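PDB 4IT1: putative glucarate dehydratase from Pseudomonas fluorescens, which binds magnesium and probably catalyses the dehydration of D-glucarate to 5-dehydro-4-deoxy-D-glucarate, as expected of the GlucD branch of the mandelate racemase family. Local coordinates for residues 84-89 against 103-108; 279-284 against 308-313; 430-433 against 438-441; 201-206 against 371-376. All coordinates share one frame; numbering follows the deposited sequence.

Contact 1 of 4, residues 84-89 against 103-108; sequences QSQLIG and QTTVAA
Gln86 reaches across to Thr105 between two consecutive helices, 74-87 and 95-107, of the N-terminal capping domain, the part of the enolase-superfamily fold in which a three-stranded antiparallel sheet is followed by helices. The helices are well separated here, the CA atoms of Gln86 and Thr105 lying 9.4 Å apart, and the glutamine spans most of that gap. Its chain runs on extended beyond CG, which carries the amide out from its own helix, and the two side chains run antiparallel past one another. The amide turns its nitrogen, not its oxygen, to the hydroxyl: NE2 of Gln86 gives a hydrogen bond of 3.2 Å to OG1 of Thr105. The N-H...O angle of 142° makes it noticeably bent, and the hydroxyl oxygen is tilted 23° out of the amide plane, so the grip is modest. NE2 also has a weak second bond to Gln82 O, one turn back in the same helix.

Thr105 is the more buried partner. Its OG1 lies anti to the carbonyl carbon (chi1 -53°), a position from which it bonds Ile101 O within its own helix, while the side chain also touches Gln82 and Val83 of helix 74-87. A valine here would probably leave the Gln86 amide without its acceptor across the helices, with just the weak bond to Gln82 O to hold it, and Ile101 O without the hydroxyl. On the other side of the amide the oxygen stays further off, Gln86 OE1 being 3.6 Å from Thr105 OG1.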
# COMPACT_ATOMS: atom_id res chain seq x y z
N GLN A 84 23.78 -6.75 -6.83
CA GLN A 84 23.94 -6.75 -8.29
C GLN A 84 24.16 -8.14 -8.89
O GLN A 84 23.43 -8.55 -9.81
CB GLN A 84 25.08 -5.81 -8.70
CG GLN A 84 25.67 -6.07 -10.07
CD GLN A 84 26.96 -5.31 -10.29
OE1 GLN A 84 27.96 -5.55 -9.62
NE2 GLN A 84 26.95 -4.38 -11.25
N SER A 85 25.14 -8.87 -8.37
CA SER A 85 25.51 -10.19 -8.87
C SER A 85 24.39 -11.22 -8.78
O SER A 85 24.31 -12.13 -9.60
CB SER A 85 26.76 -10.71 -8.15
OG SER A 85 26.48 -11.04 -6.81
N GLN A 86 23.53 -11.08 -7.77
CA GLN A 86 22.45 -12.04 -7.55
C GLN A 86 21.26 -11.89 -8.51
O GLN A 86 20.44 -12.81 -8.64
CB GLN A 86 21.97 -11.97 -6.09
CG GLN A 86 22.77 -12.85 -5.15
CD GLN A 86 22.83 -12.32 -3.73
OE1 GLN A 86 22.40 -12.99 -2.79
NE2 GLN A 86 23.36 -11.10 -3.56
N LEU A 87 21.20 -10.75 -9.20
CA LEU A 87 20.04 -10.36 -10.00
C LEU A 87 19.88 -11.05 -11.37
O LEU A 87 18.76 -11.29 -11.82
CB LEU A 87 20.02 -8.84 -10.19
CG LEU A 87 20.02 -7.97 -8.92
CD1 LEU A 87 20.01 -6.49 -9.28
CD2 LEU A 87 18.85 -8.31 -8.01
N ILE A 88 21.01 -11.37 -12.01
CA ILE A 88 21.04 -11.99 -13.34
C ILE A 88 20.14 -13.23 -13.45
O ILE A 88 20.19 -14.11 -12.59
CB ILE A 88 22.49 -12.31 -13.78
CG1 ILE A 88 23.08 -11.15 -14.60
CG2 ILE A 88 22.58 -13.60 -14.60
CD1 ILE A 88 23.53 -9.96 -13.79
N GLY A 89 19.30 -13.26 -14.48
CA GLY A 89 18.45 -14.42 -14.77
C GLY A 89 17.18 -14.53 -13.96
O GLY A 89 16.62 -15.63 -13.82
N GLN A 103 17.34 -8.78 1.66
CA GLN A 103 17.35 -9.10 3.09
C GLN A 103 18.46 -10.09 3.45
O GLN A 103 19.15 -9.91 4.45
CB GLN A 103 15.98 -9.63 3.54
CG GLN A 103 14.88 -8.58 3.55
CD GLN A 103 13.48 -9.17 3.65
OE1 GLN A 103 12.57 -8.53 4.17
NE2 GLN A 103 13.30 -10.38 3.15
N THR A 104 18.62 -11.13 2.64
CA THR A 104 19.66 -12.14 2.86
C THR A 104 21.06 -11.54 2.79
O THR A 104 21.93 -11.86 3.61
CB THR A 104 19.52 -13.29 1.84
OG1 THR A 104 18.29 -13.96 2.07
CG2 THR A 104 20.66 -14.29 1.97
N THR A 105 21.25 -10.65 1.82
CA THR A 105 22.51 -9.97 1.62
C THR A 105 22.87 -9.06 2.79
O THR A 105 24.00 -9.10 3.29
CB THR A 105 22.47 -9.18 0.30
OG1 THR A 105 22.09 -10.06 -0.76
CG2 THR A 105 23.83 -8.56 -0.02
N VAL A 106 21.91 -8.24 3.24
CA VAL A 106 22.12 -7.34 4.37
C VAL A 106 22.38 -8.11 5.67
O VAL A 106 23.21 -7.70 6.48
CB VAL A 106 20.93 -6.37 4.55
CG1 VAL A 106 20.99 -5.66 5.90
CG2 VAL A 106 20.90 -5.35 3.43
N ALA A 107 21.69 -9.24 5.85
CA ALA A 107 21.90 -10.12 6.99
C ALA A 107 23.35 -10.64 7.07
O ALA A 107 23.85 -10.91 8.16
CB ALA A 107 20.92 -11.28 6.96
N ALA A 108 23.99 -10.76 5.91
CA ALA A 108 25.38 -11.21 5.82
C ALA A 108 26.35 -10.03 5.74
O ALA A 108 27.35 -10.07 5.01
CB ALA A 108 25.55 -12.12 4.61

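Contact 2 of 4, residues 279-284 against 308-313; sequences ELHKRT and SVQIVL
The backbones that carry His281 and Gln310 come nearest between the CA atoms of His281 and Ser308, 7.2 Å apart, where the last turns of helix 274-284 pass the loop leading into strand 311-314 of the barrel. At the helix end, OG1 of Thr284 turns back to bond O of Leu280 at 2.8 Å.

One pair of side chains joins the segments. The Gln310 amide lies flat over one face of the His281 imidazole, the planes only 18° apart, with NE2 of Gln310 3.4 Å above the plane and over the ring centre. His281 holds CG anti to the backbone N (chi1 176°), while Gln310 bends at chi2 (69°) to lay its amide on the ring. Although ND1 of His281 is 3.3 Å from OE1 of Gln310, the angle is wrong for a bond; each atom is engaged elsewhere, ND1 with Leu286 O and OE1 with Leu288 N. An alanine in place of His281 would probably uncover the amide face and leave Leu286 O without its side-chain donor. The contact is thus a pi stack between two polar groups, each fixed in rotation by backbone partners around the start of strand 288-290.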
# COMPACT_ATOMS: atom_id res chain seq x y z
N GLU A 279 5.45 17.96 21.65
CA GLU A 279 5.30 18.98 22.67
C GLU A 279 5.16 20.34 22.02
O GLU A 279 4.30 21.14 22.41
CB GLU A 279 6.48 18.93 23.64
CG GLU A 279 6.55 20.07 24.65
CD GLU A 279 5.66 19.87 25.86
OE1 GLU A 279 5.78 20.69 26.80
OE2 GLU A 279 4.84 18.92 25.89
N LEU A 280 5.98 20.58 21.00
CA LEU A 280 5.92 21.82 20.25
C LEU A 280 4.54 22.03 19.66
O LEU A 280 3.95 23.12 19.79
CB LEU A 280 6.99 21.84 19.15
CG LEU A 280 7.03 23.12 18.31
CD1 LEU A 280 7.26 24.34 19.20
CD2 LEU A 280 8.10 22.99 17.25
N HIS A 281 4.01 20.99 19.01
CA HIS A 281 2.68 21.07 18.43
C HIS A 281 1.63 21.38 19.50
O HIS A 281 0.89 22.34 19.36
CB HIS A 281 2.33 19.80 17.67
CG HIS A 281 0.93 19.79 17.15
ND1 HIS A 281 0.55 20.50 16.03
CD2 HIS A 281 -0.18 19.17 17.60
CE1 HIS A 281 -0.73 20.31 15.80
NE2 HIS A 281 -1.21 19.51 16.74
N LYS A 282 1.62 20.61 20.59
CA LYS A 282 0.66 20.84 21.67
C LYS A 282 0.69 22.28 22.13
O LYS A 282 -0.35 22.90 22.32
CB LYS A 282 0.93 19.91 22.86
CG LYS A 282 0.24 18.56 22.76
CD LYS A 282 0.92 17.52 23.64
CE LYS A 282 0.60 16.12 23.14
NZ LYS A 282 1.67 15.14 23.49
N ARG A 283 1.89 22.82 22.27
CA ARG A 283 2.09 24.13 22.86
C ARG A 283 1.76 25.28 21.92
O ARG A 283 1.55 26.40 22.37
CB ARG A 283 3.52 24.27 23.38
CG ARG A 283 3.79 23.52 24.67
CD ARG A 283 4.72 24.32 25.56
NE ARG A 283 4.25 25.69 25.69
CZ ARG A 283 4.95 26.69 26.20
NH1 ARG A 283 4.41 27.91 26.26
NH2 ARG A 283 6.18 26.48 26.65
N THR A 284 1.73 25.01 20.62
CA THR A 284 1.53 26.06 19.62
C THR A 284 0.35 25.82 18.68
O THR A 284 -0.27 26.76 18.21
CB THR A 284 2.78 26.25 18.74
OG1 THR A 284 3.00 25.06 17.97
CG2 THR A 284 4.02 26.55 19.59
N SER A 308 3.07 13.33 17.02
CA SER A 308 4.27 14.17 16.92
C SER A 308 4.30 15.08 15.70
O SER A 308 4.73 16.24 15.79
CB SER A 308 5.53 13.32 16.90
OG SER A 308 5.65 12.54 18.08
N VAL A 309 3.86 14.55 14.56
CA VAL A 309 3.92 15.29 13.31
C VAL A 309 2.58 15.26 12.58
O VAL A 309 1.79 14.32 12.72
CB VAL A 309 5.04 14.77 12.37
CG1 VAL A 309 6.39 14.93 13.03
CG2 VAL A 309 4.80 13.32 11.96
N GLN A 310 2.33 16.31 11.81
CA GLN A 310 1.09 16.46 11.07
C GLN A 310 1.30 16.22 9.59
O GLN A 310 0.34 16.04 8.85
CB GLN A 310 0.51 17.86 11.31
CG GLN A 310 0.06 18.09 12.74
CD GLN A 310 1.21 18.17 13.73
OE1 GLN A 310 2.13 18.97 13.57
NE2 GLN A 310 1.17 17.33 14.77
N ILE A 311 2.57 16.19 9.17
CA ILE A 311 2.93 16.06 7.76
C ILE A 311 4.19 15.21 7.60
O ILE A 311 5.21 15.48 8.23
CB ILE A 311 3.18 17.44 7.09
CG1 ILE A 311 1.93 18.33 7.12
CG2 ILE A 311 3.66 17.24 5.66
CD1 ILE A 311 2.22 19.81 7.28
N VAL A 312 4.11 14.20 6.75
CA VAL A 312 5.26 13.36 6.45
C VAL A 312 5.80 13.68 5.06
O VAL A 312 5.08 13.61 4.07
CB VAL A 312 4.91 11.85 6.53
CG1 VAL A 312 6.13 11.01 6.20
CG2 VAL A 312 4.38 11.50 7.92
N LEU A 313 7.08 14.05 5.01
CA LEU A 313 7.77 14.18 3.73
C LEU A 313 8.40 12.84 3.35
O LEU A 313 9.45 12.47 3.86
CB LEU A 313 8.82 15.29 3.79
CG LEU A 313 8.38 16.65 4.34
CD1 LEU A 313 9.53 17.63 4.24
CD2 LEU A 313 7.15 17.21 3.64

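Contact 3 of 4, residues 430-433 against 438-441; sequences RQMQ and DWKA
The carbonyl oxygen of Trp439 receives the side-chain amide of Gln433 in a short, straight hydrogen bond: NE2 of Gln433 to O of Trp439 is 2.8 Å, with an N-H...O angle of 173°. The donor arrives nearly along the C=O axis, and the oxygen lies within the plane of the Gln433 amide. The glutamine chain is extended beyond CG, and this bond ties helix 428-433 to the backbone of the segment that follows.

The apolar part of the contact is carried by Met432 on the Trp439 indole. Its CG sits squarely over the five-membered ring, 3.4 Å from the centroid and 7° off the normal, a CH-pi contact, while CB of Met432 comes within 3.6 Å of CD1 of Trp439. With CG anti to the backbone N (chi1 -177°) and the chain bent at chi2 and chi3, SD of Met432 passes above the six-membered ring at a distance, 4.9 Å from its centroid. The ring is further fixed by Trp439 NE1, bonded to Ser44 O, and by a cation-pi contact with Arg445; Met432 itself also touches Leu41 and Ile46.

Met432 over the indole is a Met-aromatic contact, its CG rather than its sulfur being the close atom. Here the C-terminal helix and tail pack onto a loop of the N-terminal region, as in the enolase superfamily, where both chain termini contribute to the capping domain over the barrel.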
# COMPACT_ATOMS: atom_id res chain seq x y z
N ARG A 430 33.27 17.07 9.15
CA ARG A 430 34.70 17.22 8.86
C ARG A 430 34.92 18.44 7.97
O ARG A 430 35.80 19.27 8.23
CB ARG A 430 35.27 15.97 8.19
CG ARG A 430 36.80 15.98 8.16
CD ARG A 430 37.41 14.58 8.01
NE ARG A 430 37.05 13.65 9.09
CZ ARG A 430 37.34 13.81 10.38
NH1 ARG A 430 36.97 12.89 11.26
NH2 ARG A 430 37.98 14.89 10.81
N GLN A 431 34.10 18.56 6.93
CA GLN A 431 34.24 19.65 5.98
C GLN A 431 34.15 21.00 6.67
O GLN A 431 34.98 21.87 6.41
CB GLN A 431 33.21 19.53 4.85
CG GLN A 431 33.41 20.51 3.69
CD GLN A 431 34.75 20.35 2.98
OE1 GLN A 431 35.28 19.24 2.85
NE2 GLN A 431 35.29 21.46 2.51
N MET A 432 33.19 21.18 7.57
CA MET A 432 33.09 22.44 8.31
C MET A 432 34.33 22.70 9.17
O MET A 432 34.66 23.86 9.44
CB MET A 432 31.80 22.53 9.15
CG MET A 432 31.59 23.85 9.88
SD MET A 432 31.57 25.37 8.88
CE MET A 432 29.88 25.37 8.31
N GLN A 433 35.02 21.63 9.57
CA GLN A 433 36.18 21.76 10.46
C GLN A 433 37.36 22.47 9.78
O GLN A 433 38.25 22.97 10.44
CB GLN A 433 36.58 20.40 11.07
CG GLN A 433 35.75 20.03 12.30
CD GLN A 433 35.88 18.58 12.75
OE1 GLN A 433 36.60 17.77 12.17
NE2 GLN A 433 35.15 18.25 13.82
N ASP A 438 37.43 24.26 15.67
CA ASP A 438 36.72 23.80 16.88
C ASP A 438 35.26 23.32 16.67
O ASP A 438 34.52 23.18 17.65
CB ASP A 438 36.75 24.89 17.95
CG ASP A 438 38.17 25.33 18.32
OD1 ASP A 438 39.03 24.46 18.64
OD2 ASP A 438 38.43 26.56 18.32
N TRP A 439 34.87 23.02 15.43
CA TRP A 439 33.46 22.68 15.11
C TRP A 439 33.06 21.25 15.44
O TRP A 439 33.74 20.29 15.06
CB TRP A 439 33.18 22.94 13.62
CG TRP A 439 31.76 22.62 13.14
CD1 TRP A 439 31.33 21.45 12.59
CD2 TRP A 439 30.62 23.50 13.14
NE1 TRP A 439 30.00 21.54 12.25
CE2 TRP A 439 29.54 22.79 12.59
CE3 TRP A 439 30.42 24.82 13.57
CZ2 TRP A 439 28.26 23.35 12.44
CZ3 TRP A 439 29.15 25.39 13.42
CH2 TRP A 439 28.09 24.64 12.86
N LYS A 440 31.92 21.13 16.13
CA LYS A 440 31.37 19.82 16.47
C LYS A 440 29.93 19.68 15.97
O LYS A 440 29.25 20.67 15.71
CB LYS A 440 31.44 19.58 17.98
CG LYS A 440 32.84 19.68 18.59
CD LYS A 440 33.78 18.58 18.10
CE LYS A 440 35.10 18.59 18.85
NZ LYS A 440 35.73 19.95 18.87
N ALA A 441 29.47 18.44 15.82
CA ALA A 441 28.10 18.16 15.39
C ALA A 441 27.08 18.39 16.52
O ALA A 441 26.51 17.43 17.03
CB ALA A 441 28.02 16.73 14.87

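Contact 4 of 4, residues 201-206 against 371-376; sequences ARMIEA and HYPWQE
Met203 drives its methyl group between Pro373 and Trp374, joining helix 193-207 to the segment 371-376 in the modified TIM barrel, (beta/alpha)7beta, of the enolase superfamily. This helix belongs to the beta-alpha-beta crossover from strand 163-170 to strand 212-215, and the other segment comes from the far end of the barrel sequence, after helix 348-360.

The contact across the segments is apolar. The methionine chain is extended beyond CG (chi2 -173°, chi3 175°), which carries CE well clear of its helix, and it crosses both partners at about a right angle. CE of Met203 lies 3.6 Å from CB of Pro373 and reaches the indole obliquely, 3.5 Å from CZ2 of Trp374. All three residues are buried, and the Met203 side chain also touches Ala168 and Leu170 of strand 163-170.

Aromatic neighbours also meet the tryptophan: its ring packs against that of Trp187 with the planes at about 40° and that of Phe171 at about 85°. Trp374 probably lies near the reaction centre: its side chain is about 8 Å from that of Lys215, the predicted proton acceptor, and about 13 Å from the bound magnesium ion.

Polar bonds set the backbone and the indole. Trp374 N donates to O of His371 at 2.7 Å, closing a tight turn, while the ring nitrogen is bonded to Tyr169 O. CE of Met203 comes to 3.6 Å from that same nitrogen, Trp374 NE1.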
# COMPACT_ATOMS: atom_id res chain seq x y z
N ALA A 201 14.76 34.74 -6.22
CA ALA A 201 14.43 35.42 -7.47
C ALA A 201 15.04 34.68 -8.66
O ALA A 201 14.33 34.38 -9.63
CB ALA A 201 14.88 36.87 -7.44
N ARG A 202 16.33 34.36 -8.57
CA ARG A 202 17.01 33.62 -9.62
C ARG A 202 16.29 32.33 -9.95
O ARG A 202 16.10 32.01 -11.13
CB ARG A 202 18.46 33.34 -9.24
CG ARG A 202 19.14 32.35 -10.18
CD ARG A 202 20.63 32.29 -9.97
NE ARG A 202 21.23 31.17 -10.69
CZ ARG A 202 22.54 31.02 -10.89
NH1 ARG A 202 23.40 31.92 -10.43
NH2 ARG A 202 22.99 29.96 -11.56
N MET A 203 15.89 31.60 -8.92
CA MET A 203 15.24 30.30 -9.08
C MET A 203 13.83 30.42 -9.63
O MET A 203 13.43 29.65 -10.52
CB MET A 203 15.20 29.55 -7.74
CG MET A 203 16.53 28.96 -7.31
SD MET A 203 16.34 27.94 -5.84
CE MET A 203 17.98 27.27 -5.67
N ILE A 204 13.07 31.37 -9.08
CA ILE A 204 11.70 31.65 -9.53
C ILE A 204 11.67 32.09 -11.00
O ILE A 204 10.87 31.57 -11.78
CB ILE A 204 10.98 32.66 -8.61
CG1 ILE A 204 10.81 32.07 -7.20
CG2 ILE A 204 9.63 33.08 -9.20
CD1 ILE A 204 10.29 33.04 -6.16
N GLU A 205 12.55 33.02 -11.37
CA GLU A 205 12.73 33.43 -12.76
C GLU A 205 13.02 32.23 -13.68
O GLU A 205 12.39 32.09 -14.73
CB GLU A 205 13.85 34.49 -12.87
CG GLU A 205 14.62 34.54 -14.19
CD GLU A 205 13.86 35.22 -15.33
OE1 GLU A 205 13.93 34.71 -16.47
OE2 GLU A 205 13.21 36.26 -15.09
N ALA A 206 13.94 31.37 -13.26
CA ALA A 206 14.43 30.29 -14.13
C ALA A 206 13.49 29.10 -14.22
O ALA A 206 13.46 28.42 -15.25
CB ALA A 206 15.82 29.84 -13.67
N HIS A 371 16.54 19.31 -5.12
CA HIS A 371 17.82 20.01 -5.06
C HIS A 371 18.25 20.49 -6.45
O HIS A 371 19.20 21.26 -6.59
CB HIS A 371 18.90 19.08 -4.47
CG HIS A 371 19.04 19.16 -2.99
ND1 HIS A 371 17.97 19.06 -2.12
CD2 HIS A 371 20.13 19.33 -2.21
CE1 HIS A 371 18.39 19.17 -0.88
NE2 HIS A 371 19.71 19.33 -0.90
N TYR A 372 17.50 20.05 -7.46
CA TYR A 372 17.84 20.15 -8.89
C TYR A 372 18.38 21.49 -9.41
O TYR A 372 19.30 21.48 -10.22
CB TYR A 372 16.65 19.70 -9.73
CG TYR A 372 17.02 18.96 -10.99
CD1 TYR A 372 17.67 17.72 -10.93
CD2 TYR A 372 16.71 19.49 -12.24
CE1 TYR A 372 18.00 17.03 -12.09
CE2 TYR A 372 17.04 18.81 -13.41
CZ TYR A 372 17.68 17.59 -13.33
OH TYR A 372 17.99 16.93 -14.49
N PRO A 373 17.82 22.63 -8.96
CA PRO A 373 18.43 23.93 -9.27
C PRO A 373 19.93 24.06 -8.94
O PRO A 373 20.61 24.92 -9.52
CB PRO A 373 17.63 24.92 -8.40
CG PRO A 373 16.44 24.18 -7.90
CD PRO A 373 16.43 22.80 -8.50
N TRP A 374 20.43 23.23 -8.02
CA TRP A 374 21.82 23.33 -7.57
C TRP A 374 22.78 22.57 -8.47
O TRP A 374 23.93 22.97 -8.62
CB TRP A 374 21.97 22.89 -6.11
CG TRP A 374 21.24 23.81 -5.20
CD1 TRP A 374 20.07 23.55 -4.55
CD2 TRP A 374 21.60 25.15 -4.86
NE1 TRP A 374 19.68 24.64 -3.81
CE2 TRP A 374 20.61 25.64 -3.98
CE3 TRP A 374 22.67 25.99 -5.21
CZ2 TRP A 374 20.65 26.94 -3.43
CZ3 TRP A 374 22.71 27.28 -4.67
CH2 TRP A 374 21.70 27.74 -3.80
N GLN A 375 22.29 21.47 -9.05
CA GLN A 375 23.09 20.65 -9.96
C GLN A 375 23.51 21.45 -11.18
O GLN A 375 22.70 22.17 -11.78
CB GLN A 375 22.34 19.37 -10.34
CG GLN A 375 22.76 18.14 -9.54
CD GLN A 375 22.86 18.40 -8.04
OE1 GLN A 375 23.96 18.55 -7.50
NE2 GLN A 375 21.72 18.48 -7.37
N GLU A 376 24.79 21.35 -11.52
CA GLU A 376 25.39 22.17 -12.57
C GLU A 376 24.93 21.75 -13.96
O GLU A 376 24.83 20.56 -14.25
CB GLU A 376 26.92 22.17 -12.45
CG GLU A 376 27.45 22.95 -11.25
CD GLU A 376 27.36 24.47 -11.40
OE1 GLU A 376 27.76 25.19 -10.46
OE2 GLU A 376 26.88 24.96 -12.44

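Overall arrangement
Along the chain contact 1 comes first, within the N-terminal domain; contact 4 then closes a long loop from helix 193-207 to residues 371-376, with contact 2 nested inside it, and contact 3 follows near the C-terminus. Contacts 2 and 4 share the barrel domain: their centres are 30 Å apart and their nearest atoms about 10 Å. Contact 1 lies 37 to 39 Å from the other three, between centres, and across the chain's centre from contact 4. Contact 3, where the tail meets the N-terminal region, is about 28 Å from contact 4 between centres. The set thus samples the barrel, the capping domain and the C-terminal tail, which packs on an N-terminal loop.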